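Local coordinates for methylated RNA-binding protein 1 (Saccharomyces cerevisiae S288c, PDB 4RCM) that recognises N6-methyladenosine in RNA through its YTH domain and, by binding the 3'-UTR of PHO4 mRNA, decreases the stability of that transcript, at residues R31-G36 and V104-V109; G58-L63 and V76-S81; R110-R115 and N149-Q154. One frame throughout, in Å; residues are numbered along the deposited sequence.

Contact 1: R31-G36 and V104-V109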
ATOM      1  N   ARG A  31       4.959  -7.035 -10.058  1.00 13.18           N
ATOM      2  CA  ARG A  31       4.067  -6.885 -11.163  1.00 14.07           C
ATOM      3  C   ARG A  31       3.167  -5.701 -11.051  1.00 14.71           C
ATOM      4  O   ARG A  31       2.840  -5.106 -12.071  1.00 15.87           O
ATOM      5  CB  ARG A  31       3.215  -8.123 -11.360  1.00 15.66           C
ATOM      6  CG  ARG A  31       4.030  -9.258 -11.943  1.00 18.49           C
ATOM      7  CD  ARG A  31       3.138 -10.359 -12.449  1.00 21.64           C
ATOM      8  NE  ARG A  31       3.932 -11.554 -12.734  1.00 26.80           N
ATOM      9  CZ  ARG A  31       3.422 -12.776 -12.891  1.00 32.55           C
ATOM     10  NH1 ARG A  31       4.237 -13.789 -13.129  1.00 37.00           N
ATOM     11  NH2 ARG A  31       2.110 -12.996 -12.799  1.00 34.31           N
ATOM     12  N   SER A  32       2.718  -5.384  -9.831  1.00 14.31           N
ATOM     13  CA  SER A  32       1.997  -4.156  -9.552  1.00 12.19           C
ATOM     14  C   SER A  32       2.864  -2.945  -9.862  1.00 10.28           C
ATOM     15  O   SER A  32       2.423  -1.970 -10.424  1.00 10.00           O
ATOM     16  CB  SER A  32       1.556  -4.085  -8.079  1.00 12.83           C
ATOM     17  OG  SER A  32       0.745  -2.921  -7.782  1.00 11.51           O
ATOM     18  N   PHE A  33       4.110  -3.005  -9.493  1.00 10.27           N
ATOM     19  CA  PHE A  33       4.961  -1.875  -9.718  1.00 10.41           C
ATOM     20  C   PHE A  33       5.155  -1.592 -11.201  1.00 10.66           C
ATOM     21  O   PHE A  33       5.107  -0.442 -11.616  1.00 11.88           O
ATOM     22  CB  PHE A  33       6.323  -2.067  -9.047  1.00  9.93           C
ATOM     23  CG  PHE A  33       7.279  -0.998  -9.399  1.00 10.37           C
ATOM     24  CD1 PHE A  33       7.290   0.203  -8.703  1.00 10.36           C
ATOM     25  CD2 PHE A  33       8.161  -1.177 -10.462  1.00 11.73           C
ATOM     26  CE1 PHE A  33       8.150   1.227  -9.067  1.00 10.42           C
ATOM     27  CE2 PHE A  33       9.022  -0.167 -10.830  1.00 10.77           C
ATOM     28  CZ  PHE A  33       9.018   1.037 -10.136  1.00 11.32           C
ATOM     29  N   TYR A  34       5.339  -2.632 -12.008  1.00 12.16           N
ATOM     30  CA  TYR A  34       5.683  -2.462 -13.439  1.00 11.83           C
ATOM     31  C   TYR A  34       4.426  -2.233 -14.297  1.00 12.49           C
ATOM     32  O   TYR A  34       4.520  -1.561 -15.338  1.00 13.20           O
ATOM     33  CB  TYR A  34       6.464  -3.668 -13.989  1.00 12.39           C
ATOM     34  CG  TYR A  34       7.881  -3.769 -13.434  1.00 11.69           C
ATOM     35  CD1 TYR A  34       8.843  -2.841 -13.757  1.00 12.24           C
ATOM     36  CD2 TYR A  34       8.228  -4.777 -12.554  1.00 12.58           C
ATOM     37  CE1 TYR A  34      10.153  -2.941 -13.229  1.00 13.29           C
ATOM     38  CE2 TYR A  34       9.510  -4.875 -12.039  1.00 12.00           C
ATOM     39  CZ  TYR A  34      10.450  -3.956 -12.373  1.00 12.93           C
ATOM     40  OH  TYR A  34      11.739  -4.039 -11.792  1.00 14.86           O
ATOM     41  N   ASN A  35       3.272  -2.726 -13.853  1.00 10.33           N
ATOM     42  CA  ASN A  35       2.030  -2.502 -14.590  1.00 10.62           C
ATOM     43  C   ASN A  35       1.105  -1.373 -14.100  1.00 10.43           C
ATOM     44  O   ASN A  35       0.109  -0.984 -14.807  1.00  9.04           O
ATOM     45  CB  ASN A  35       1.197  -3.781 -14.615  1.00 12.24           C
ATOM     46  CG  ASN A  35       1.764  -4.837 -15.510  1.00 14.23           C
ATOM     47  OD1 ASN A  35       1.339  -4.981 -16.688  1.00 13.21           O
ATOM     48  ND2 ASN A  35       2.722  -5.610 -14.976  1.00 13.71           N
ATOM     49  N   GLY A  36       1.327  -0.935 -12.874  1.00  8.65           N
ATOM     50  CA  GLY A  36       0.610   0.144 -12.285  1.00  8.51           C
ATOM     51  C   GLY A  36      -0.841  -0.189 -11.977  1.00  9.44           C
ATOM     52  O   GLY A  36      -1.694   0.706 -12.032  1.00  9.68           O
ATOM     53  N   VAL A 104      -2.783   2.139  -9.732  1.00 10.12           N
ATOM     54  CA  VAL A 104      -1.967   2.595  -8.629  1.00 11.41           C
ATOM     55  C   VAL A 104      -0.707   3.232  -9.171  1.00  9.53           C
ATOM     56  O   VAL A 104      -0.264   2.883 -10.257  1.00  8.03           O
ATOM     57  CB  VAL A 104      -1.579   1.466  -7.608  1.00 12.30           C
ATOM     58  CG1 VAL A 104      -2.862   0.828  -7.075  1.00 12.86           C
ATOM     59  CG2 VAL A 104      -0.653   0.429  -8.233  1.00 13.10           C
ATOM     60  N   ARG A 105      -0.146   4.155  -8.413  1.00 11.55           N
ATOM     61  CA  ARG A 105       1.181   4.682  -8.705  1.00 12.69           C
ATOM     62  C   ARG A 105       2.099   4.538  -7.478  1.00 12.83           C
ATOM     63  O   ARG A 105       1.821   5.050  -6.401  1.00 14.00           O
ATOM     64  CB  ARG A 105       1.091   6.134  -9.159  1.00 15.58           C
ATOM     65  CG  ARG A 105       0.187   6.382 -10.391  1.00 17.84           C
ATOM     66  CD  ARG A 105       0.863   6.072 -11.776  1.00 20.98           C
ATOM     67  NE  ARG A 105      -0.027   6.198 -12.984  1.00 22.25           N
ATOM     68  CZ  ARG A 105      -0.803   5.221 -13.511  1.00 25.49           C
ATOM     69  NH1 ARG A 105      -0.909   3.981 -12.958  1.00 22.90           N
ATOM     70  NH2 ARG A 105      -1.507   5.482 -14.616  1.00 28.51           N
ATOM     71  N   TRP A 106       3.178   3.834  -7.649  1.00 10.88           N
ATOM     72  CA  TRP A 106       4.069   3.508  -6.545  1.00 12.53           C
ATOM     73  C   TRP A 106       4.838   4.781  -6.268  1.00 13.27           C
ATOM     74  O   TRP A 106       5.606   5.222  -7.124  1.00 20.77           O
ATOM     75  CB  TRP A 106       4.954   2.329  -6.942  1.00 11.15           C
ATOM     76  CG  TRP A 106       4.249   1.015  -6.751  1.00 11.07           C
ATOM     77  CD1 TRP A 106       3.231   0.498  -7.517  1.00 10.39           C
ATOM     78  CD2 TRP A 106       4.388   0.134  -5.638  1.00  9.54           C
ATOM     79  NE1 TRP A 106       2.804  -0.684  -6.985  1.00  9.63           N
ATOM     80  CE2 TRP A 106       3.503  -0.930  -5.829  1.00  9.71           C
ATOM     81  CE3 TRP A 106       5.200   0.131  -4.514  1.00  9.97           C
ATOM     82  CZ2 TRP A 106       3.406  -1.995  -4.936  1.00  9.34           C
ATOM     83  CZ3 TRP A 106       5.099  -0.936  -3.633  1.00  9.87           C
ATOM     84  CH2 TRP A 106       4.205  -1.976  -3.848  1.00  9.36           C
ATOM     85  N   VAL A 107       4.535   5.442  -5.166  1.00 11.32           N
ATOM     86  CA  VAL A 107       5.213   6.710  -4.798  1.00 11.53           C
ATOM     87  C   VAL A 107       6.533   6.446  -4.067  1.00 10.54           C
ATOM     88  O   VAL A 107       7.504   7.169  -4.276  1.00 10.15           O
ATOM     89  CB  VAL A 107       4.305   7.672  -3.967  1.00 12.68           C
ATOM     90  CG1 VAL A 107       3.138   8.176  -4.800  1.00 15.12           C
ATOM     91  CG2 VAL A 107       3.754   6.997  -2.711  1.00 13.15           C
ATOM     92  N   ILE A 108       6.569   5.384  -3.251  1.00  9.69           N
ATOM     93  CA  ILE A 108       7.780   5.001  -2.494  1.00  9.19           C
ATOM     94  C   ILE A 108       8.115   3.517  -2.606  1.00  9.38           C
ATOM     95  O   ILE A 108       7.274   2.669  -2.413  1.00  9.80           O
ATOM     96  CB  ILE A 108       7.665   5.349  -0.983  1.00  8.92           C
ATOM     97  CG1 ILE A 108       7.544   6.846  -0.773  1.00  8.97           C
ATOM     98  CG2 ILE A 108       8.890   4.809  -0.173  1.00  9.76           C
ATOM     99  CD1 ILE A 108       6.937   7.227   0.569  1.00  9.29           C
ATOM    100  N   VAL A 109       9.399   3.189  -2.849  1.00 10.05           N
ATOM    101  CA  VAL A 109       9.791   1.797  -3.008  1.00  9.94           C
ATOM    102  C   VAL A 109      11.063   1.627  -2.216  1.00 10.14           C
ATOM    103  O   VAL A 109      12.081   2.174  -2.613  1.00  8.87           O
ATOM    104  CB  VAL A 109      10.067   1.428  -4.476  1.00 10.90           C
ATOM    105  CG1 VAL A 109      10.557  -0.015  -4.592  1.00 11.39           C
ATOM    106  CG2 VAL A 109       8.821   1.627  -5.308  1.00 11.30           C
TER
HETATM  107  O   HOH W   1      -1.881   1.996 -14.694  1.00 25.04           O
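Beside the methyladenosine site of the YTH domain, helix 26-35 lies across strand 102-112, the axes of the two short segments 8.0 Å apart and crossing at -106°. The indole NE1 of Trp106 donates within the ring plane to Ser32 OG (3.1 Å, 164° at the hydrogen). That hydroxyl, anti to its backbone N, is also hydrogen-bonded to Ile37 O, so the bond from the indole is one of two that fix it. Over one face of the indole sits Phe33 CA, 3.9 Å from the centroid of the five-membered ring in a CH-pi contact, while the edge of the Phe33 ring turns toward the face of that five-membered ring in an offset edge-to-face pair, planes 71° apart. Phe33 CD1 reaches Trp106 CB at 3.6 Å, and Phe33 CE1 touches Val109 CG2. Gly36, with positive phi, ends the helix and turns the chain so that Gly36 O receives Val104 N at 2.9 Å, from above the carbonyl plane; water 1 joins the same oxygen to Arg105 NH1. The Ser32 side chain is about 4 Å from that of Trp92, which probably binds the methyladenosine, a second-shell position in the helix-on-sheet packing of the alpha/beta YTH fold.

Contact 2: G58-L63 and V76-S81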
ATOM      1  N   GLY A  58      -8.733  17.563  -2.865  1.00 25.77           N
ATOM      2  CA  GLY A  58      -7.506  16.876  -3.202  1.00 22.81           C
ATOM      3  C   GLY A  58      -7.153  15.779  -2.200  1.00 21.28           C
ATOM      4  O   GLY A  58      -5.988  15.528  -1.958  1.00 19.77           O
ATOM      5  N   ALA A  59      -8.148  15.153  -1.588  1.00 16.41           N
ATOM      6  CA  ALA A  59      -7.883  14.053  -0.653  1.00 15.27           C
ATOM      7  C   ALA A  59      -7.440  12.832  -1.453  1.00 15.02           C
ATOM      8  O   ALA A  59      -7.884  12.636  -2.611  1.00 14.21           O
ATOM      9  CB  ALA A  59      -9.108  13.730   0.146  1.00 15.48           C
ATOM     10  N   LYS A  60      -6.569  12.029  -0.848  1.00 12.13           N
ATOM     11  CA  LYS A  60      -5.961  10.846  -1.500  1.00 12.69           C
ATOM     12  C   LYS A  60      -6.178   9.516  -0.719  1.00 12.17           C
ATOM     13  O   LYS A  60      -6.498   9.553   0.460  1.00 11.20           O
ATOM     14  CB  LYS A  60      -4.432  11.105  -1.649  1.00 12.44           C
ATOM     15  CG  LYS A  60      -4.105  12.418  -2.376  1.00 12.49           C
ATOM     16  CD  LYS A  60      -2.608  12.675  -2.458  1.00 13.37           C
ATOM     17  CE  LYS A  60      -2.240  14.015  -3.126  1.00 13.95           C
ATOM     18  NZ  LYS A  60      -0.746  14.265  -3.106  1.00 13.56           N
ATOM     19  N   VAL A  61      -6.023   8.366  -1.419  1.00 12.56           N
ATOM     20  CA  VAL A  61      -5.901   7.015  -0.800  1.00 11.43           C
ATOM     21  C   VAL A  61      -4.477   6.470  -1.029  1.00 11.20           C
ATOM     22  O   VAL A  61      -3.996   6.391  -2.193  1.00 10.52           O
ATOM     23  CB  VAL A  61      -6.921   6.018  -1.332  1.00 13.53           C
ATOM     24  CG1 VAL A  61      -6.641   4.594  -0.875  1.00 11.64           C
ATOM     25  CG2 VAL A  61      -8.306   6.398  -0.863  1.00 11.92           C
ATOM     26  N   PHE A  62      -3.815   6.147   0.075  1.00  9.50           N
ATOM     27  CA  PHE A  62      -2.531   5.450   0.042  1.00 10.11           C
ATOM     28  C   PHE A  62      -2.620   4.040   0.601  1.00  8.15           C
ATOM     29  O   PHE A  62      -3.433   3.764   1.535  1.00  7.26           O
ATOM     30  CB  PHE A  62      -1.472   6.232   0.794  1.00 11.50           C
ATOM     31  CG  PHE A  62      -1.040   7.450   0.067  1.00 13.07           C
ATOM     32  CD1 PHE A  62      -1.790   8.602   0.147  1.00 13.77           C
ATOM     33  CD2 PHE A  62       0.048   7.403  -0.759  1.00 13.41           C
ATOM     34  CE1 PHE A  62      -1.399   9.731  -0.541  1.00 15.18           C
ATOM     35  CE2 PHE A  62       0.445   8.506  -1.468  1.00 14.92           C
ATOM     36  CZ  PHE A  62      -0.282   9.677  -1.368  1.00 14.72           C
ATOM     37  N   LEU A  63      -1.742   3.182   0.060  1.00  7.97           N
ATOM     38  CA  LEU A  63      -1.691   1.738   0.355  1.00  7.02           C
ATOM     39  C   LEU A  63      -0.336   1.373   0.819  1.00  7.24           C
ATOM     40  O   LEU A  63       0.604   1.541   0.046  1.00  6.65           O
ATOM     41  CB  LEU A  63      -1.931   0.970  -0.885  1.00  7.01           C
ATOM     42  CG  LEU A  63      -3.241   1.438  -1.563  1.00  7.14           C
ATOM     43  CD1 LEU A  63      -3.422   0.661  -2.820  1.00  7.55           C
ATOM     44  CD2 LEU A  63      -4.401   1.206  -0.653  1.00  7.86           C
ATOM     45  N   VAL A  76       4.970   2.146  -0.828  1.00  6.58           N
ATOM     46  CA  VAL A  76       3.655   2.850  -0.703  1.00  6.06           C
ATOM     47  C   VAL A  76       3.151   3.183  -2.081  1.00  5.75           C
ATOM     48  O   VAL A  76       3.858   3.713  -2.878  1.00  5.14           O
ATOM     49  CB  VAL A  76       3.812   4.113   0.155  1.00  5.93           C
ATOM     50  CG1 VAL A  76       2.456   4.683   0.505  1.00  5.96           C
ATOM     51  CG2 VAL A  76       4.614   3.817   1.459  1.00  5.84           C
ATOM     52  N   ALA A  77       1.882   2.919  -2.350  1.00  6.50           N
ATOM     53  CA  ALA A  77       1.308   3.294  -3.615  1.00  7.08           C
ATOM     54  C   ALA A  77       0.053   4.098  -3.349  1.00  7.42           C
ATOM     55  O   ALA A  77      -0.606   3.946  -2.272  1.00  6.53           O
ATOM     56  CB  ALA A  77       0.933   2.075  -4.441  1.00  8.13           C
ATOM     57  N   GLU A  78      -0.244   4.965  -4.299  1.00  7.17           N
ATOM     58  CA  GLU A  78      -1.455   5.760  -4.229  1.00  8.40           C
ATOM     59  C   GLU A  78      -2.408   5.101  -5.146  1.00  7.96           C
ATOM     60  O   GLU A  78      -1.993   4.717  -6.242  1.00  7.41           O
ATOM     61  CB  GLU A  78      -1.194   7.189  -4.700  1.00  9.28           C
ATOM     62  CG  GLU A  78      -2.362   8.142  -4.459  1.00 10.97           C
ATOM     63  CD  GLU A  78      -2.149   9.578  -4.952  1.00 12.77           C
ATOM     64  OE1 GLU A  78      -1.076   9.938  -5.467  1.00 12.99           O
ATOM     65  OE2 GLU A  78      -3.127  10.337  -4.883  1.00 11.97           O
ATOM     66  N   MET A  79      -3.683   4.985  -4.719  1.00  8.89           N
ATOM     67  CA  MET A  79      -4.798   4.562  -5.559  1.00 10.03           C
ATOM     68  C   MET A  79      -5.267   5.754  -6.410  1.00 10.87           C
ATOM     69  O   MET A  79      -5.644   6.808  -5.868  1.00 10.89           O
ATOM     70  CB  MET A  79      -5.967   4.035  -4.659  1.00  9.71           C
ATOM     71  CG  MET A  79      -7.213   3.617  -5.394  1.00 10.86           C
ATOM     72  SD  MET A  79      -8.434   3.030  -4.207  1.00 11.57           S
ATOM     73  CE  MET A  79      -9.715   2.438  -5.335  1.00 12.87           C
ATOM     74  N   VAL A  80      -5.249   5.605  -7.734  1.00 10.78           N
ATOM     75  CA  VAL A  80      -5.435   6.748  -8.618  1.00 11.39           C
ATOM     76  C   VAL A  80      -6.567   6.508  -9.606  1.00 11.49           C
ATOM     77  O   VAL A  80      -6.739   7.251 -10.553  1.00 14.27           O
ATOM     78  CB  VAL A  80      -4.096   7.200  -9.336  1.00 12.27           C
ATOM     79  CG1 VAL A  80      -3.052   7.635  -8.330  1.00 12.82           C
ATOM     80  CG2 VAL A  80      -3.521   6.129 -10.224  1.00 11.66           C
ATOM     81  N   SER A  81      -7.336   5.468  -9.378  1.00 11.54           N
ATOM     82  CA  SER A  81      -8.597   5.254 -10.100  1.00 11.55           C
ATOM     83  C   SER A  81      -9.502   4.365  -9.264  1.00 13.50           C
ATOM     84  O   SER A  81      -9.045   3.707  -8.284  1.00 12.67           O
ATOM     85  CB  SER A  81      -8.333   4.584 -11.468  1.00 10.94           C
ATOM     86  OG  SER A  81      -8.344   3.152 -11.450  1.00  9.91           O
TER
HETATM   87  O   HOH W   2       0.302  11.881  -4.540  1.00 14.48           O
HETATM   88  O   HOH W   3      -5.545   9.097  -4.342  1.00  9.99           O
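The oxygen of water 3 is gripped by three hydrogen bonds: it accepts from Val61 N at 3.1 Å and donates to Met79 O at 2.8 Å and to Glu78 OE2. It bridges the two strands near the open end of a beta hairpin, strands 61-67 and 72-79, which lies within the mixed sheet of the YTH domain. Beyond the water the backbones meet directly. Leu63 and Ala77 form an antiparallel hydrogen-bonded pair, in which Leu63 N approaches Ala77 O almost along the C=O axis at 2.7 Å and Ala77 N returns the bond to Leu63 O, in the carbonyl plane. Met79 N reaches Val61 O at 2.9 Å, and that oxygen also meets Glu78 CA in a CA-H...O contact.

Phe62 and Glu78, the non-hydrogen-bonded pair between, share one face of the sheet. Glu78 leaves the backbone fully extended, CG anti to the backbone N, and lays that CG over one face of the Phe62 ring, 4.2 Å from its centroid and 17° off the normal; carboxylate and ring planes are nearly parallel. Phe62 CD2 touches Val76 CG1. On the other face, Val61 and Met79 run side by side, while Leu63 packs onto Leu48 and Met79 onto Tyr52, both of helix 42-53.

Lys60, extended beyond CG, passes Glu78 OE2 with its aliphatic part, Lys60 CG lying 3.4 Å from that oxygen. The two charges do not touch: Lys60 NZ is hydrogen-bonded to Asn11 O, and is linked to the carboxylate through water 2, which accepts from NZ and donates to Glu78 OE1 at 2.6 Å.

Contact 3: R110-R115 and N149-Q154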
ATOM      1  N   ARG A 110      10.938   0.988  -1.048  1.00 10.56           N
ATOM      2  CA  ARG A 110      12.032   0.704  -0.148  1.00 13.50           C
ATOM      3  C   ARG A 110      11.448  -0.105   0.999  1.00 16.05           C
ATOM      4  O   ARG A 110      10.281  -0.010   1.302  1.00 16.00           O
ATOM      5  CB  ARG A 110      12.711   1.959   0.406  1.00 13.26           C
ATOM      6  CG  ARG A 110      11.804   2.976   1.120  1.00 16.32           C
ATOM      7  CD  ARG A 110      11.679   2.843   2.652  1.00 16.46           C
ATOM      8  NE  ARG A 110      12.956   2.615   3.356  1.00 15.93           N
ATOM      9  CZ  ARG A 110      13.716   3.536   3.952  1.00 16.95           C
ATOM     10  NH1 ARG A 110      13.419   4.841   3.926  1.00 16.72           N
ATOM     11  NH2 ARG A 110      14.823   3.149   4.537  1.00 17.59           N
ATOM     12  N   ASP A 111      12.266  -0.910   1.623  1.00 16.94           N
ATOM     13  CA  ASP A 111      11.805  -1.712   2.778  1.00 21.86           C
ATOM     14  C   ASP A 111      11.910  -0.921   4.086  1.00 20.12           C
ATOM     15  O   ASP A 111      12.812  -0.145   4.284  1.00 23.62           O
ATOM     16  CB  ASP A 111      12.634  -3.000   2.894  1.00 23.40           C
ATOM     17  CG  ASP A 111      12.308  -4.024   1.801  1.00 30.35           C
ATOM     18  OD1 ASP A 111      11.330  -3.875   0.997  1.00 27.47           O
ATOM     19  OD2 ASP A 111      13.059  -5.022   1.741  1.00 43.32           O
ATOM     20  N   ILE A 112      10.968  -1.130   4.965  1.00 21.08           N
ATOM     21  CA  ILE A 112      11.120  -0.704   6.342  1.00 20.27           C
ATOM     22  C   ILE A 112      11.192  -1.994   7.191  1.00 23.91           C
ATOM     23  O   ILE A 112      10.353  -2.874   7.034  1.00 21.35           O
ATOM     24  CB  ILE A 112       9.941   0.185   6.753  1.00 17.66           C
ATOM     25  CG1 ILE A 112      10.018   1.567   6.067  1.00 17.06           C
ATOM     26  CG2 ILE A 112       9.828   0.279   8.270  1.00 18.84           C
ATOM     27  CD1 ILE A 112      11.268   2.412   6.275  1.00 16.72           C
ATOM     28  N   ASN A 113      12.181  -2.119   8.081  1.00 27.13           N
ATOM     29  CA  ASN A 113      12.250  -3.315   8.942  1.00 30.80           C
ATOM     30  C   ASN A 113      11.025  -3.431   9.877  1.00 26.92           C
ATOM     31  O   ASN A 113      10.608  -2.443  10.439  1.00 20.91           O
ATOM     32  CB  ASN A 113      13.532  -3.302   9.765  1.00 36.94           C
ATOM     33  CG  ASN A 113      14.780  -3.203   8.898  1.00 40.08           C
ATOM     34  OD1 ASN A 113      14.864  -3.805   7.817  1.00 37.56           O
ATOM     35  ND2 ASN A 113      15.758  -2.439   9.365  1.00 45.66           N
ATOM     36  N   ASN A 114      10.454  -4.633  10.011  1.00 29.59           N
ATOM     37  CA  ASN A 114       9.345  -4.877  10.964  1.00 33.91           C
ATOM     38  C   ASN A 114       9.647  -4.378  12.349  1.00 34.25           C
ATOM     39  O   ASN A 114       8.753  -3.890  13.065  1.00 39.80           O
ATOM     40  CB  ASN A 114       9.025  -6.366  11.096  1.00 38.76           C
ATOM     41  CG  ASN A 114       8.196  -6.889   9.952  1.00 42.58           C
ATOM     42  OD1 ASN A 114       6.962  -7.024  10.053  1.00 43.35           O
ATOM     43  ND2 ASN A 114       8.865  -7.201   8.846  1.00 44.03           N
ATOM     44  N   ARG A 115      10.906  -4.528  12.746  1.00 38.38           N
ATOM     45  CA  ARG A 115      11.353  -4.128  14.068  1.00 34.88           C
ATOM     46  C   ARG A 115      10.905  -2.701  14.378  1.00 33.11           C
ATOM     47  O   ARG A 115      10.346  -2.442  15.439  1.00 34.44           O
ATOM     48  CB  ARG A 115      12.880  -4.247  14.172  1.00 33.89           C
ATOM     49  N   ASN A 149       6.392   9.208   6.938  1.00 11.45           N
ATOM     50  CA  ASN A 149       7.599   9.978   7.257  1.00 11.42           C
ATOM     51  C   ASN A 149       8.794   9.096   7.541  1.00 12.45           C
ATOM     52  O   ASN A 149       9.957   9.463   7.222  1.00 10.09           O
ATOM     53  CB  ASN A 149       7.366  10.957   8.420  1.00 12.31           C
ATOM     54  CG  ASN A 149       6.545  12.176   8.014  1.00 11.01           C
ATOM     55  OD1 ASN A 149       6.595  12.643   6.850  1.00 11.30           O
ATOM     56  ND2 ASN A 149       5.750  12.673   8.946  1.00 10.45           N
ATOM     57  N   LEU A 150       8.530   7.920   8.107  1.00 12.61           N
ATOM     58  CA  LEU A 150       9.591   6.919   8.279  1.00 14.57           C
ATOM     59  C   LEU A 150      10.015   6.387   6.906  1.00 14.08           C
ATOM     60  O   LEU A 150      11.197   6.226   6.631  1.00 13.43           O
ATOM     61  CB  LEU A 150       9.117   5.807   9.228  1.00 16.17           C
ATOM     62  CG  LEU A 150      10.040   4.683   9.634  1.00 17.76           C
ATOM     63  CD1 LEU A 150      11.164   5.161  10.567  1.00 17.83           C
ATOM     64  CD2 LEU A 150       9.249   3.544  10.301  1.00 17.36           C
ATOM     65  N   PHE A 151       9.049   6.155   6.025  1.00 14.00           N
ATOM     66  CA  PHE A 151       9.361   5.651   4.681  1.00 14.54           C
ATOM     67  C   PHE A 151      10.216   6.667   3.877  1.00 15.14           C
ATOM     68  O   PHE A 151      11.033   6.251   3.035  1.00 14.59           O
ATOM     69  CB  PHE A 151       8.079   5.274   3.887  1.00 14.30           C
ATOM     70  CG  PHE A 151       7.641   3.824   4.039  1.00 13.74           C
ATOM     71  CD1 PHE A 151       8.180   2.810   3.205  1.00 13.68           C
ATOM     72  CD2 PHE A 151       6.673   3.458   4.957  1.00 13.92           C
ATOM     73  CE1 PHE A 151       7.781   1.469   3.317  1.00 12.95           C
ATOM     74  CE2 PHE A 151       6.276   2.115   5.098  1.00 14.12           C
ATOM     75  CZ  PHE A 151       6.821   1.118   4.261  1.00 13.88           C
ATOM     76  N   LYS A 152       9.988   7.970   4.114  1.00 16.19           N
ATOM     77  CA  LYS A 152      10.698   9.073   3.426  1.00 17.46           C
ATOM     78  C   LYS A 152      12.118   9.279   3.953  1.00 19.44           C
ATOM     79  O   LYS A 152      12.849  10.129   3.453  1.00 17.85           O
ATOM     80  CB  LYS A 152       9.915  10.424   3.557  1.00 17.34           C
ATOM     81  CG  LYS A 152       8.772  10.597   2.581  1.00 18.03           C
ATOM     82  CD  LYS A 152       7.736  11.619   3.043  1.00 20.23           C
ATOM     83  CE  LYS A 152       7.593  12.845   2.166  1.00 20.49           C
ATOM     84  NZ  LYS A 152       6.699  13.907   2.731  1.00 19.84           N
ATOM     85  N   THR A 153      12.513   8.580   5.007  1.00 23.90           N
ATOM     86  CA  THR A 153      13.829   8.846   5.570  1.00 23.92           C
ATOM     87  C   THR A 153      14.926   8.262   4.675  1.00 25.12           C
ATOM     88  O   THR A 153      14.896   7.078   4.337  1.00 21.83           O
ATOM     89  CB  THR A 153      13.976   8.281   6.971  1.00 24.89           C
ATOM     90  OG1 THR A 153      12.939   8.812   7.799  1.00 26.92           O
ATOM     91  CG2 THR A 153      15.368   8.660   7.573  1.00 25.33           C
ATOM     92  N   GLN A 154      15.906   9.090   4.331  1.00 22.92           N
ATOM     93  CA  GLN A 154      16.991   8.685   3.447  1.00 24.20           C
ATOM     94  C   GLN A 154      18.046   7.950   4.281  1.00 26.93           C
ATOM     95  O   GLN A 154      19.125   8.467   4.475  1.00 25.09           O
ATOM     96  CB  GLN A 154      17.598   9.916   2.746  1.00 25.59           C
ATOM     97  CG  GLN A 154      18.555  10.746   3.599  1.00 29.74           C
TER
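With CG of Arg110 in the crowded position between the backbone N and the carbonyl carbon (chi1 55°), and further bends at chi2 (94°) and chi3 (44°), the side chain curls toward segment 149-154 instead of running out straight. The curl places Arg110 NE 2.9 Å from Asp111 O, above that carbonyl's plane, a bond that holds the guanidinium from the near side. On the far side a single nitrogen serves two carbonyls, both near the guanidinium plane: NH1 donates to Thr153 O at 2.7 Å, in the carbonyl plane, and to Phe151 O at 2.9 Å, from above it. NH2 forms a salt bridge with Asp155. These carbonyls lie where helix 141-151 passes into loop, and their partial negative charge probably favours the buried cation. A leucine in place of Arg110 would lose all of these donors and would probably loosen the chain that follows the helix.

Ile112 supplies the apolar half. Its CG1 stands over the centre of the Phe151 ring, 3.5 Å from the centroid, in a CH-pi contact; its CD1 covers one guanidinium face, offset toward the rim; and its CG2 meets Leu150 CD2 at 3.9 Å. Arg110 CD touches Phe151 CD1 at 3.5 Å, and the guanidinium stands steeply against the ring. Phe151 also packs on Phe73 and Val76, so helix 141-151 is fastened to the last part of strand 102-112 and to the neighbouring strand 72-79.

How the contacts relate
The three contacts illustrate how chemistry follows position around one sheet. Contact 2 is buried and binds neighbouring strands mainly through backbone pairing. Contact 1, only partly buried, sets a helix on strand 102-112 through an indole hydrogen bond and edge-to-face packing; contact 3, buried but with its centre about 13 Å from the chain centre, ties a second helix to the same strand by a cation on carbonyls. The strands of contacts 1 and 2 are adjacent: Ile108 O and Val76 N, 2.8 Å apart, probably form a hydrogen bond at a classic beta bulge of Val107 and Ile108. Phe151 of contact 3 packs against both residues, Ile108 and Val76.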